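Local coordinates for conserved hypothetical protein (Staphylococcus aureus subsp. aureus, PDB 2AP3), which is of unknown function but belongs to a family of putative cell-wall-binding lipoproteins and folds as an elongated bundle of long helices, at residues Q24-K29 with K190-V195; E47-L52 with I72-D77; K66-L71 with K148-N153; Q94-A99 with V121-Y126. All coordinates share one frame; numbering follows the deposited sequence.

Contact 1 (Q24-K29 with K190-V195); sequences QVDKIK and KEKQDV
Lys192 leaves its helix with CG anti to the carbonyl carbon (chi1 -79°) and stays extended beyond that, which carries its CE to Val25 and its NZ on to Asp26. On the other side Val25 sets CG1 anti to the backbone N (chi1 174°), and the two side chains meet tip to tip, CG1 of Val25 lying 3.7 Å from CE of Lys192. Beyond this apolar touch the ammonium comes to Asp26, whose OD2 is 3.6 Å from NZ of Lys192; this is a salt bridge. Lys29 adds its aliphatic part, with CD 3.8 Å from the same NZ of Lys192. The two amines end up 5.7 Å apart, NZ of Lys29 to NZ of Lys192. Deeper in, Glu191 and Ile28 turn to helix 109-150, Glu191 bonding through OE1 to Gln117 and Ile28 packing on Tyr126. The two segment axes stay 13.5 Å apart and run at 152°, so one long lysine does most of the bridging between the first and last helices of an antiparallel, up-and-down helical bundle.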
loop_
_atom_site.group_PDB
_atom_site.type_symbol
_atom_site.label_atom_id
_atom_site.label_comp_id
_atom_site.label_asym_id
_atom_site.label_seq_id
_atom_site.Cartn_x
_atom_site.Cartn_y
_atom_site.Cartn_z
ATOM N N GLN A 24 -20.448 -3.550 4.139
ATOM C CA GLN A 24 -19.479 -3.128 5.144
ATOM C C GLN A 24 -18.076 -3.173 4.540
ATOM O O GLN A 24 -17.274 -2.260 4.757
ATOM C CB GLN A 24 -19.586 -3.981 6.405
ATOM C CG GLN A 24 -20.839 -3.669 7.224
ATOM C CD GLN A 24 -21.299 -4.822 8.115
ATOM O OE1 GLN A 24 -20.601 -5.826 8.278
ATOM N NE2 GLN A 24 -22.485 -4.667 8.707
ATOM N N VAL A 25 -17.808 -4.213 3.749
ATOM C CA VAL A 25 -16.509 -4.371 3.068
ATOM C C VAL A 25 -16.280 -3.284 2.017
ATOM O O VAL A 25 -15.154 -2.805 1.847
ATOM C CB VAL A 25 -16.335 -5.797 2.454
ATOM C CG1 VAL A 25 -15.048 -5.889 1.643
ATOM C CG2 VAL A 25 -16.333 -6.860 3.559
ATOM N N ASP A 26 -17.343 -2.877 1.328
ATOM C CA ASP A 26 -17.217 -1.828 0.312
ATOM C C ASP A 26 -17.130 -0.417 0.894
ATOM O O ASP A 26 -16.466 0.446 0.309
ATOM C CB ASP A 26 -18.305 -1.944 -0.761
ATOM C CG ASP A 26 -17.866 -2.794 -1.947
ATOM O OD1 ASP A 26 -18.745 -3.188 -2.746
ATOM O OD2 ASP A 26 -16.646 -3.067 -2.092
ATOM N N LYS A 27 -17.768 -0.192 2.047
ATOM C CA LYS A 27 -17.669 1.092 2.752
ATOM C C LYS A 27 -16.225 1.309 3.194
ATOM O O LYS A 27 -15.670 2.395 3.049
ATOM C CB LYS A 27 -18.597 1.124 3.972
ATOM C CG LYS A 27 -18.593 2.445 4.740
ATOM C CD LYS A 27 -19.522 3.464 4.095
ATOM C CE LYS A 27 -19.266 4.872 4.616
ATOM N NZ LYS A 27 -18.111 5.511 3.924
ATOM N N ILE A 28 -15.630 0.254 3.730
ATOM C CA ILE A 28 -14.234 0.278 4.135
ATOM C C ILE A 28 -13.322 0.545 2.927
ATOM O O ILE A 28 -12.362 1.312 3.025
ATOM C CB ILE A 28 -13.854 -1.029 4.860
ATOM C CG1 ILE A 28 -14.559 -1.087 6.217
ATOM C CG2 ILE A 28 -12.359 -1.116 5.077
ATOM C CD1 ILE A 28 -14.547 -2.455 6.870
ATOM N N LYS A 29 -13.637 -0.068 1.790
ATOM C CA LYS A 29 -12.825 0.099 0.594
ATOM C C LYS A 29 -12.943 1.527 0.065
ATOM O O LYS A 29 -11.947 2.117 -0.373
ATOM C CB LYS A 29 -13.211 -0.926 -0.473
ATOM C CG LYS A 29 -12.187 -1.090 -1.591
ATOM C CD LYS A 29 -12.584 -2.210 -2.535
ATOM C CE LYS A 29 -11.893 -2.081 -3.884
ATOM N NZ LYS A 29 -12.287 -0.818 -4.576
ATOM N N LYS A 190 -11.753 -11.898 -6.534
ATOM C CA LYS A 190 -12.192 -13.261 -6.889
ATOM C C LYS A 190 -13.111 -13.877 -5.823
ATOM O O LYS A 190 -14.116 -14.520 -6.156
ATOM C CB LYS A 190 -11.012 -14.197 -7.221
ATOM C CG LYS A 190 -10.413 -14.953 -6.028
ATOM C CD LYS A 190 -9.599 -16.162 -6.454
ATOM C CE LYS A 190 -9.368 -17.088 -5.269
ATOM N NZ LYS A 190 -8.636 -18.335 -5.640
ATOM N N GLU A 191 -12.770 -13.675 -4.551
ATOM C CA GLU A 191 -13.562 -14.233 -3.460
ATOM C C GLU A 191 -14.907 -13.538 -3.360
ATOM O O GLU A 191 -15.911 -14.170 -3.018
ATOM C CB GLU A 191 -12.810 -14.173 -2.126
ATOM C CG GLU A 191 -11.462 -14.915 -2.122
ATOM C CD GLU A 191 -11.572 -16.417 -2.347
ATOM O OE1 GLU A 191 -10.514 -17.081 -2.410
ATOM O OE2 GLU A 191 -12.701 -16.950 -2.447
ATOM N N LYS A 192 -14.928 -12.246 -3.684
ATOM C CA LYS A 192 -16.171 -11.470 -3.712
ATOM C C LYS A 192 -17.140 -11.994 -4.760
ATOM O O LYS A 192 -18.346 -12.074 -4.500
ATOM C CB LYS A 192 -15.888 -9.990 -3.960
ATOM C CG LYS A 192 -15.420 -9.247 -2.724
ATOM C CD LYS A 192 -15.055 -7.818 -3.080
ATOM C CE LYS A 192 -14.545 -7.062 -1.873
ATOM N NZ LYS A 192 -14.169 -5.653 -2.211
ATOM N N GLN A 193 -16.614 -12.338 -5.939
ATOM C CA GLN A 193 -17.415 -12.894 -7.036
ATOM C C GLN A 193 -18.091 -14.204 -6.621
ATOM O O GLN A 193 -19.286 -14.396 -6.867
ATOM C CB GLN A 193 -16.550 -13.124 -8.276
ATOM C CG GLN A 193 -16.399 -11.913 -9.202
ATOM C CD GLN A 193 -15.709 -12.278 -10.513
ATOM O OE1 GLN A 193 -14.550 -12.687 -10.522
ATOM N NE2 GLN A 193 -16.427 -12.132 -11.626
ATOM N N ASP A 194 -17.327 -15.086 -5.970
ATOM C CA ASP A 194 -17.868 -16.354 -5.451
ATOM C C ASP A 194 -18.912 -16.143 -4.363
ATOM O O ASP A 194 -19.985 -16.752 -4.402
ATOM C CB ASP A 194 -16.747 -17.245 -4.907
ATOM C CG ASP A 194 -16.021 -18.011 -5.997
ATOM O OD1 ASP A 194 -16.156 -17.661 -7.191
ATOM O OD2 ASP A 194 -15.307 -18.978 -5.649
ATOM N N VAL A 195 -18.591 -15.285 -3.395
ATOM C CA VAL A 195 -19.476 -14.998 -2.267
ATOM C C VAL A 195 -20.802 -14.418 -2.769
ATOM O O VAL A 195 -21.879 -14.770 -2.277
ATOM C CB VAL A 195 -18.800 -14.046 -1.244
ATOM C CG1 VAL A 195 -19.812 -13.469 -0.282
ATOM C CG2 VAL A 195 -17.708 -14.777 -0.475
#

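Contact 2 (E47-L52 with I72-D77); sequences EKKKKL and IKNADD
Asn74 and Lys49 form the heart of this contact, their side chains crossing at about a right angle. OD1 of Asn74 lies against the aliphatic stem of Lys49, 3.6 Å from CB and 3.8 Å from CD of that lysine. ND2 of Asn74 lies nearer the backbone of helix 33-50, 4.3 Å from CB of Lys48, at the margin of the contact. These are packing contacts; the hydrogen bonds that hold the amide lie just outside the two segments. ND2 of Asn74 donates to the carbonyl O of Leu45, one turn back along helix 33-50, while OD1 accepts from NE of Arg78, one turn further along helix 61-96. With both ends gripped, the buried amide has its rotation fixed, and it ties one helix to the other. The CA atoms of Lys49 and Asn74 are only 6.8 Å apart, close packing in an antiparallel helical hairpin: helix 33-50 comes up, the chain turns, and helix 61-96 goes back alongside it. Further out, Lys49 leads away from Asn74, its side chain packing on Leu71 and reaching Glu143 and Phe147 of helix 109-150. Each helix also carries a charged pair along its own flank. Lys50 NZ meets OE2 of Glu47 at 2.7 Å on the syn side, and NZ of Lys73 reaches OD2 of Asp77 at 3.1 Å through the syn lone pair. Past Lys50 the chain leaves the helix, and the N of Leu52 still bonds to O of Lys49 at 2.9 Å while the leucine side chain turns onto Asp70 and Leu71.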
loop_
_atom_site.group_PDB
_atom_site.type_symbol
_atom_site.label_atom_id
_atom_site.label_comp_id
_atom_site.label_asym_id
_atom_site.label_seq_id
_atom_site.Cartn_x
_atom_site.Cartn_y
_atom_site.Cartn_z
ATOM N N GLU A 47 8.743 12.671 -9.405
ATOM C CA GLU A 47 9.110 13.458 -10.580
ATOM C C GLU A 47 10.038 14.614 -10.234
ATOM O O GLU A 47 10.997 14.880 -10.968
ATOM C CB GLU A 47 7.864 13.949 -11.330
ATOM C CG GLU A 47 7.157 12.828 -12.077
ATOM C CD GLU A 47 8.080 12.069 -13.033
ATOM O OE1 GLU A 47 8.651 12.710 -13.949
ATOM O OE2 GLU A 47 8.240 10.846 -12.868
ATOM N N LYS A 48 9.817 15.236 -9.074
ATOM C CA LYS A 48 10.688 16.318 -8.633
ATOM C C LYS A 48 12.096 15.797 -8.340
ATOM O O LYS A 48 13.081 16.441 -8.692
ATOM C CB LYS A 48 10.109 17.012 -7.404
ATOM C CG LYS A 48 9.044 18.040 -7.722
ATOM C CD LYS A 48 8.606 18.711 -6.431
ATOM C CE LYS A 48 7.431 19.635 -6.638
ATOM N NZ LYS A 48 6.159 18.968 -7.082
ATOM N N LYS A 49 12.158 14.615 -7.722
ATOM C CA LYS A 49 13.433 13.942 -7.434
ATOM C C LYS A 49 14.214 13.746 -8.713
ATOM O O LYS A 49 15.392 14.094 -8.762
ATOM C CB LYS A 49 13.188 12.585 -6.763
ATOM C CG LYS A 49 14.480 11.891 -6.325
ATOM C CD LYS A 49 14.130 10.557 -5.689
ATOM C CE LYS A 49 15.349 9.701 -5.387
ATOM N NZ LYS A 49 15.903 9.089 -6.634
ATOM N N LYS A 50 13.557 13.231 -9.770
ATOM C CA LYS A 50 14.270 12.958 -11.032
ATOM C C LYS A 50 14.862 14.227 -11.608
ATOM O O LYS A 50 15.915 14.208 -12.258
ATOM C CB LYS A 50 13.336 12.322 -12.070
ATOM C CG LYS A 50 12.940 10.914 -11.753
ATOM C CD LYS A 50 11.901 10.473 -12.766
ATOM C CE LYS A 50 11.191 9.236 -12.351
ATOM N NZ LYS A 50 10.152 9.019 -13.362
ATOM N N LYS A 51 14.169 15.333 -11.391
ATOM C CA LYS A 51 14.628 16.611 -11.917
ATOM C C LYS A 51 15.833 17.206 -11.182
ATOM O O LYS A 51 16.287 18.297 -11.508
ATOM C CB LYS A 51 13.474 17.597 -12.020
ATOM C CG LYS A 51 12.492 17.189 -13.146
ATOM C CD LYS A 51 11.521 18.268 -13.514
ATOM C CE LYS A 51 10.661 17.781 -14.690
ATOM N NZ LYS A 51 9.717 18.817 -15.208
ATOM N N LEU A 52 16.359 16.475 -10.199
ATOM C CA LEU A 52 17.622 16.874 -9.569
ATOM C C LEU A 52 18.853 16.083 -10.054
ATOM O O LEU A 52 19.964 16.215 -9.526
ATOM C CB LEU A 52 17.480 16.806 -8.059
ATOM C CG LEU A 52 16.419 17.736 -7.477
ATOM C CD1 LEU A 52 16.022 17.272 -6.098
ATOM C CD2 LEU A 52 16.945 19.189 -7.465
ATOM N N ILE A 72 17.571 15.036 0.189
ATOM C CA ILE A 72 17.320 14.549 1.550
ATOM C C ILE A 72 15.903 14.923 1.940
ATOM O O ILE A 72 15.133 14.064 2.365
ATOM C CB ILE A 72 18.327 15.144 2.548
ATOM C CG1 ILE A 72 19.723 14.597 2.244
ATOM C CG2 ILE A 72 17.906 14.840 4.007
ATOM C CD1 ILE A 72 20.852 15.282 3.022
ATOM N N LYS A 73 15.552 16.195 1.726
ATOM C CA LYS A 73 14.209 16.685 2.069
ATOM C C LYS A 73 13.151 15.886 1.322
ATOM O O LYS A 73 12.110 15.516 1.885
ATOM C CB LYS A 73 14.057 18.158 1.703
ATOM C CG LYS A 73 12.710 18.776 2.134
ATOM C CD LYS A 73 12.660 20.275 1.934
ATOM C CE LYS A 73 11.281 20.836 2.266
ATOM N NZ LYS A 73 10.232 20.397 1.310
ATOM N N ASN A 74 13.427 15.623 0.046
ATOM C CA ASN A 74 12.482 14.904 -0.801
ATOM C C ASN A 74 12.227 13.457 -0.315
ATOM O O ASN A 74 11.085 12.953 -0.358
ATOM C CB ASN A 74 12.984 14.953 -2.250
ATOM C CG ASN A 74 12.112 14.151 -3.193
ATOM O OD1 ASN A 74 12.254 12.937 -3.342
ATOM N ND2 ASN A 74 11.192 14.847 -3.858
ATOM N N ALA A 75 13.282 12.807 0.172
ATOM C CA ALA A 75 13.103 11.466 0.762
ATOM C C ALA A 75 12.238 11.570 2.022
ATOM O O ALA A 75 11.283 10.789 2.190
ATOM C CB ALA A 75 14.452 10.832 1.040
ATOM N N ASP A 76 12.529 12.547 2.889
ATOM C CA ASP A 76 11.655 12.807 4.059
ATOM C C ASP A 76 10.206 13.061 3.641
ATOM O O ASP A 76 9.268 12.565 4.278
ATOM C CB ASP A 76 12.167 13.975 4.924
ATOM C CG ASP A 76 13.451 13.655 5.620
ATOM O OD1 ASP A 76 13.728 12.471 5.905
ATOM O OD2 ASP A 76 14.196 14.620 5.912
ATOM N N ASP A 77 10.033 13.817 2.562
ATOM C CA ASP A 77 8.705 14.221 2.133
ATOM C C ASP A 77 7.923 13.010 1.649
ATOM O O ASP A 77 6.730 12.880 1.907
ATOM C CB ASP A 77 8.810 15.243 0.983
ATOM C CG ASP A 77 9.243 16.611 1.447
ATOM O OD1 ASP A 77 9.264 16.872 2.665
ATOM O OD2 ASP A 77 9.592 17.418 0.542
#

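Contact 3 (K66-L71 with K148-N153); sequences KAVKDL and KYLNQN
Val68 straddles the last turn of helix 109-150 with its two methyls. They spread over neighbouring residues: CG1 of Val68 sits 3.7 Å from CB of Asn151, and CG2 of Val68 is 3.9 Å from CB of Leu150. The valine therefore meets the CB atoms of both partners and the backbone N of Asn151, rather than the ends of the side chains. The backbones come close here, with the CA atoms of Val68 and Asn151 6.3 Å apart. Antiparallel neighbours in the helical bundle, helix 61-96 and helix 109-150 meet at this end of the molecule, where the second is about to turn into helix 157-195. The chain of Lys69 passes alongside the amide of Asn151, CG of Lys69 already 3.8 Å from OD1 of Asn151, and its last torsion (chi4 -59°) turns NZ back onto that oxygen. Asn151 for its part holds CG anti to the backbone N (chi1 -164°), which directs the amide to Lys69. NZ of Lys69 donates to OD1 of Asn151 at 2.9 Å, in the carbonyl plane and on a lone pair, with a C=O...N angle of 117°. The two side chains cross at about a right angle, and CE of Lys69 also lies 3.7 Å from OD1 of Asn151. Facing away from Val68, Tyr149 makes a cation-pi contact with Lys163 and bonds through OH to the N of Thr156.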
loop_
_atom_site.group_PDB
_atom_site.type_symbol
_atom_site.label_atom_id
_atom_site.label_comp_id
_atom_site.label_asym_id
_atom_site.label_seq_id
_atom_site.Cartn_x
_atom_site.Cartn_y
_atom_site.Cartn_z
ATOM N N LYS A 66 22.819 22.396 -2.899
ATOM C CA LYS A 66 21.363 22.552 -2.801
ATOM C C LYS A 66 20.634 21.293 -3.277
ATOM O O LYS A 66 19.632 20.891 -2.678
ATOM C CB LYS A 66 20.849 23.796 -3.547
ATOM C CG LYS A 66 19.336 23.970 -3.361
ATOM C CD LYS A 66 18.787 25.195 -4.050
ATOM C CE LYS A 66 17.319 25.429 -3.729
ATOM N NZ LYS A 66 16.390 24.337 -4.134
ATOM N N ALA A 67 21.123 20.676 -4.365
ATOM C CA ALA A 67 20.466 19.466 -4.897
ATOM C C ALA A 67 20.541 18.351 -3.851
ATOM O O ALA A 67 19.557 17.643 -3.605
ATOM C CB ALA A 67 21.123 19.013 -6.190
ATOM N N VAL A 68 21.702 18.211 -3.221
ATOM C CA VAL A 68 21.853 17.146 -2.213
ATOM C C VAL A 68 20.890 17.391 -1.048
ATOM O O VAL A 68 20.172 16.489 -0.609
ATOM C CB VAL A 68 23.294 17.090 -1.711
ATOM C CG1 VAL A 68 23.389 16.219 -0.482
ATOM C CG2 VAL A 68 24.194 16.574 -2.810
ATOM N N LYS A 69 20.848 18.629 -0.563
ATOM C CA LYS A 69 19.930 18.933 0.553
ATOM C C LYS A 69 18.463 18.755 0.146
ATOM O O LYS A 69 17.617 18.246 0.911
ATOM C CB LYS A 69 20.183 20.346 1.041
ATOM C CG LYS A 69 21.579 20.453 1.658
ATOM C CD LYS A 69 21.952 21.895 1.984
ATOM C CE LYS A 69 23.414 22.005 2.358
ATOM N NZ LYS A 69 23.729 21.145 3.540
ATOM N N ASP A 70 18.163 19.103 -1.092
ATOM C CA ASP A 70 16.809 18.917 -1.606
ATOM C C ASP A 70 16.435 17.439 -1.758
ATOM O O ASP A 70 15.249 17.041 -1.574
ATOM C CB ASP A 70 16.683 19.640 -2.940
ATOM C CG ASP A 70 16.570 21.147 -2.768
ATOM O OD1 ASP A 70 16.425 21.658 -1.626
ATOM O OD2 ASP A 70 16.590 21.831 -3.813
ATOM N N LEU A 71 17.423 16.624 -2.111
ATOM C CA LEU A 71 17.200 15.180 -2.216
ATOM C C LEU A 71 16.906 14.543 -0.859
ATOM O O LEU A 71 16.047 13.674 -0.756
ATOM C CB LEU A 71 18.379 14.496 -2.889
ATOM C CG LEU A 71 18.408 14.718 -4.403
ATOM C CD1 LEU A 71 19.810 14.407 -4.934
ATOM C CD2 LEU A 71 17.319 13.875 -5.108
ATOM N N LYS A 148 22.626 11.599 2.441
ATOM C CA LYS A 148 23.362 12.093 3.605
ATOM C C LYS A 148 24.867 11.921 3.420
ATOM O O LYS A 148 25.661 12.795 3.802
ATOM C CB LYS A 148 22.912 11.390 4.868
ATOM C CG LYS A 148 21.571 11.887 5.385
ATOM C CD LYS A 148 21.199 11.265 6.771
ATOM C CE LYS A 148 22.223 11.545 7.894
ATOM N NZ LYS A 148 21.822 10.857 9.153
ATOM N N TYR A 149 25.260 10.798 2.818
ATOM C CA TYR A 149 26.670 10.563 2.537
ATOM C C TYR A 149 27.226 11.629 1.582
ATOM O O TYR A 149 28.336 12.123 1.747
ATOM C CB TYR A 149 26.851 9.137 2.011
ATOM C CG TYR A 149 28.240 8.825 1.499
ATOM C CD1 TYR A 149 29.322 8.707 2.367
ATOM C CD2 TYR A 149 28.459 8.633 0.143
ATOM C CE1 TYR A 149 30.589 8.420 1.886
ATOM C CE2 TYR A 149 29.739 8.330 -0.351
ATOM C CZ TYR A 149 30.797 8.230 0.536
ATOM O OH TYR A 149 32.074 7.943 0.085
ATOM N N LEU A 150 26.423 12.037 0.610
ATOM C CA LEU A 150 26.860 13.123 -0.282
ATOM C C LEU A 150 26.963 14.494 0.398
ATOM O O LEU A 150 27.644 15.384 -0.144
ATOM C CB LEU A 150 25.883 13.275 -1.463
ATOM C CG LEU A 150 25.621 12.039 -2.336
ATOM C CD1 LEU A 150 24.578 12.341 -3.376
ATOM C CD2 LEU A 150 26.901 11.562 -3.006
ATOM N N ASN A 151 26.251 14.684 1.520
ATOM C CA ASN A 151 26.134 15.987 2.248
ATOM C C ASN A 151 27.248 16.206 3.279
ATOM O O ASN A 151 27.161 17.082 4.174
ATOM C CB ASN A 151 24.761 16.097 2.945
ATOM C CG ASN A 151 24.415 17.526 3.374
ATOM O OD1 ASN A 151 24.683 18.501 2.648
ATOM N ND2 ASN A 151 23.812 17.660 4.547
ATOM N N GLN A 152 28.284 15.387 3.187
ATOM C CA GLN A 152 29.487 15.623 3.975
ATOM C C GLN A 152 30.678 15.709 3.057
ATOM O O GLN A 152 30.620 15.276 1.914
ATOM C CB GLN A 152 29.720 14.510 4.993
ATOM C CG GLN A 152 29.095 13.158 4.640
ATOM C CD GLN A 152 30.071 12.132 4.072
ATOM O OE1 GLN A 152 30.829 12.386 3.116
ATOM N NE2 GLN A 152 30.015 10.929 4.638
ATOM N N ASN A 153 31.776 16.229 3.588
ATOM C CA ASN A 153 32.992 16.398 2.808
ATOM C C ASN A 153 33.574 15.063 2.375
ATOM O O ASN A 153 33.429 14.071 3.077
ATOM C CB ASN A 153 34.038 17.135 3.640
ATOM C CG ASN A 153 33.632 18.558 3.980
ATOM O OD1 ASN A 153 32.883 19.204 3.235
ATOM N ND2 ASN A 153 34.143 19.069 5.111
#

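Contact 4 (Q94-A99 with V121-Y126); sequences QDFKKA and VLKEKY
Phe96 reaches across to three residues of segment 121-126, on helix 109-150, meeting Tyr126 first, then Leu122 and Lys123 further out. Its CB touches the phenolic end of Tyr126, 3.6 Å from OH, and CG lies 3.6 Å from CE2 of Tyr126, approaching the edge of the tyrosine ring near its plane. CD1 of Phe96 also lies 3.7 Å from CE2 of Tyr126. The rings are oblique to each other, planes at 55° and centroids 5.4 Å apart. CE2 of Phe96 rests 3.8 Å from CB of Leu122, while CE1 of Phe96 is 3.7 Å from CG of Lys123. Here the end of helix 61-96 packs against helix 109-150 in the interior of the antiparallel helical bundle; chi1 of 158°, CG anti to the backbone N, sends the ring that way. At the tip, CZ of Phe96 meets CE of Lys123 at 3.8 Å, the methylene lying in the ring plane at the edge; the extended lysine runs across the ring end at about a right angle. The OH of Tyr126 is hydrogen-bonded to OG of Ser92, one turn before Phe96. A type I turn runs from Phe96 to Ala99, N of Ala99 bonding to O of Phe96 at 2.8 Å.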
loop_
_atom_site.group_PDB
_atom_site.type_symbol
_atom_site.label_atom_id
_atom_site.label_comp_id
_atom_site.label_asym_id
_atom_site.label_seq_id
_atom_site.Cartn_x
_atom_site.Cartn_y
_atom_site.Cartn_z
ATOM N N GLN A 94 -8.942 -1.735 11.297
ATOM C CA GLN A 94 -9.736 -1.541 12.523
ATOM C C GLN A 94 -11.232 -1.660 12.253
ATOM O O GLN A 94 -11.965 -2.236 13.064
ATOM C CB GLN A 94 -9.414 -0.195 13.186
ATOM C CG GLN A 94 -8.118 -0.205 13.994
ATOM C CD GLN A 94 -7.843 1.105 14.724
ATOM O OE1 GLN A 94 -6.782 1.707 14.558
ATOM N NE2 GLN A 94 -8.800 1.544 15.546
ATOM N N ASP A 95 -11.675 -1.112 11.122
ATOM C CA ASP A 95 -13.075 -1.173 10.720
ATOM C C ASP A 95 -13.449 -2.562 10.210
ATOM O O ASP A 95 -14.601 -2.991 10.345
ATOM C CB ASP A 95 -13.377 -0.134 9.638
ATOM C CG ASP A 95 -13.362 1.296 10.165
ATOM O OD1 ASP A 95 -13.311 1.496 11.396
ATOM O OD2 ASP A 95 -13.405 2.226 9.336
ATOM N N PHE A 96 -12.471 -3.248 9.620
ATOM C CA PHE A 96 -12.665 -4.583 9.056
ATOM C C PHE A 96 -13.101 -5.590 10.107
ATOM O O PHE A 96 -14.100 -6.287 9.920
ATOM C CB PHE A 96 -11.390 -5.079 8.355
ATOM C CG PHE A 96 -11.310 -6.582 8.224
ATOM C CD1 PHE A 96 -10.444 -7.318 9.033
ATOM C CD2 PHE A 96 -12.108 -7.262 7.305
ATOM C CE1 PHE A 96 -10.371 -8.706 8.925
ATOM C CE2 PHE A 96 -12.043 -8.651 7.191
ATOM C CZ PHE A 96 -11.176 -9.372 8.001
ATOM N N LYS A 97 -12.348 -5.662 11.206
ATOM C CA LYS A 97 -12.573 -6.666 12.250
ATOM C C LYS A 97 -13.986 -6.617 12.840
ATOM O O LYS A 97 -14.449 -7.587 13.449
ATOM C CB LYS A 97 -11.526 -6.533 13.362
ATOM C CG LYS A 97 -10.111 -6.818 12.906
ATOM C CD LYS A 97 -9.144 -6.852 14.070
ATOM C CE LYS A 97 -7.788 -7.362 13.624
ATOM N NZ LYS A 97 -6.818 -7.430 14.754
ATOM N N LYS A 98 -14.664 -5.487 12.638
ATOM C CA LYS A 98 -16.024 -5.280 13.133
ATOM C C LYS A 98 -17.067 -5.902 12.199
ATOM O O LYS A 98 -18.214 -6.144 12.608
ATOM C CB LYS A 98 -16.302 -3.784 13.331
ATOM C CG LYS A 98 -15.217 -3.038 14.116
ATOM C CD LYS A 98 -15.541 -1.557 14.279
ATOM C CE LYS A 98 -16.118 -1.243 15.655
ATOM N NZ LYS A 98 -17.558 -1.607 15.790
ATOM N N ALA A 99 -16.659 -6.172 10.957
ATOM C CA ALA A 99 -17.540 -6.766 9.954
ATOM C C ALA A 99 -17.514 -8.298 9.977
ATOM O O ALA A 99 -16.901 -8.917 10.851
ATOM C CB ALA A 99 -17.186 -6.245 8.561
ATOM N N VAL A 121 -8.800 -13.759 3.123
ATOM C CA VAL A 121 -8.051 -13.075 2.079
ATOM C C VAL A 121 -7.910 -11.599 2.420
ATOM O O VAL A 121 -6.855 -11.017 2.181
ATOM C CB VAL A 121 -8.661 -13.315 0.665
ATOM C CG1 VAL A 121 -7.891 -12.564 -0.432
ATOM C CG2 VAL A 121 -8.632 -14.808 0.365
ATOM N N LEU A 122 -8.951 -11.014 3.016
ATOM C CA LEU A 122 -8.855 -9.638 3.499
ATOM C C LEU A 122 -7.823 -9.530 4.625
ATOM O O LEU A 122 -7.026 -8.582 4.649
ATOM C CB LEU A 122 -10.231 -9.098 3.921
ATOM C CG LEU A 122 -11.166 -8.750 2.759
ATOM C CD1 LEU A 122 -12.634 -8.746 3.205
ATOM C CD2 LEU A 122 -10.824 -7.403 2.132
ATOM N N LYS A 123 -7.803 -10.508 5.534
ATOM C CA LYS A 123 -6.731 -10.610 6.535
ATOM C C LYS A 123 -5.341 -10.671 5.880
ATOM O O LYS A 123 -4.418 -9.987 6.312
ATOM C CB LYS A 123 -6.945 -11.826 7.463
ATOM C CG LYS A 123 -8.018 -11.580 8.502
ATOM C CD LYS A 123 -8.704 -12.856 8.974
ATOM C CE LYS A 123 -9.921 -12.500 9.810
ATOM N NZ LYS A 123 -10.726 -13.675 10.257
ATOM N N GLU A 124 -5.207 -11.457 4.815
ATOM C CA GLU A 124 -3.928 -11.567 4.112
ATOM C C GLU A 124 -3.558 -10.217 3.464
ATOM O O GLU A 124 -2.365 -9.855 3.399
ATOM C CB GLU A 124 -3.966 -12.685 3.065
ATOM C CG GLU A 124 -2.590 -13.069 2.530
ATOM C CD GLU A 124 -1.520 -13.097 3.624
ATOM O OE1 GLU A 124 -1.596 -13.958 4.526
ATOM O OE2 GLU A 124 -0.609 -12.246 3.595
ATOM N N LYS A 125 -4.575 -9.478 3.003
ATOM C CA LYS A 125 -4.362 -8.149 2.404
ATOM C C LYS A 125 -3.657 -7.236 3.400
ATOM O O LYS A 125 -2.639 -6.611 3.080
ATOM C CB LYS A 125 -5.689 -7.502 1.966
ATOM C CG LYS A 125 -5.549 -6.024 1.505
ATOM C CD LYS A 125 -6.911 -5.316 1.347
ATOM C CE LYS A 125 -6.768 -3.786 1.202
ATOM N NZ LYS A 125 -8.078 -3.094 0.936
ATOM N N TYR A 126 -4.207 -7.148 4.605
ATOM C CA TYR A 126 -3.637 -6.275 5.624
ATOM C C TYR A 126 -2.232 -6.684 6.026
ATOM O O TYR A 126 -1.376 -5.830 6.252
ATOM C CB TYR A 126 -4.573 -6.158 6.822
ATOM C CG TYR A 126 -5.910 -5.563 6.442
ATOM C CD1 TYR A 126 -5.991 -4.336 5.778
ATOM C CD2 TYR A 126 -7.104 -6.216 6.770
ATOM C CE1 TYR A 126 -7.226 -3.787 5.429
ATOM C CE2 TYR A 126 -8.340 -5.665 6.437
ATOM C CZ TYR A 126 -8.389 -4.459 5.764
ATOM O OH TYR A 126 -9.606 -3.913 5.429
#

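The four contacts fall into two groups, one toward each end of the elongated bundle. Contacts 1 and 4 lie together, centres 11 Å apart, and touch directly: CD1 of Ile28 packs 3.5 Å from O of Asp95, and CG of Glu191 is 3.8 Å from CG2 of Val121. Contacts 2 and 3, also 11 Å between centres, share helix 61-96 and meet where CD1 of Ile72 lies 4.0 Å from CB of Asn151. Between the groups the distances are long, about 46 Å between the centres of contacts 1 and 3. Helices 61-96 and 109-150 both run between contacts 3 and 4, whose centres are 41 Å apart.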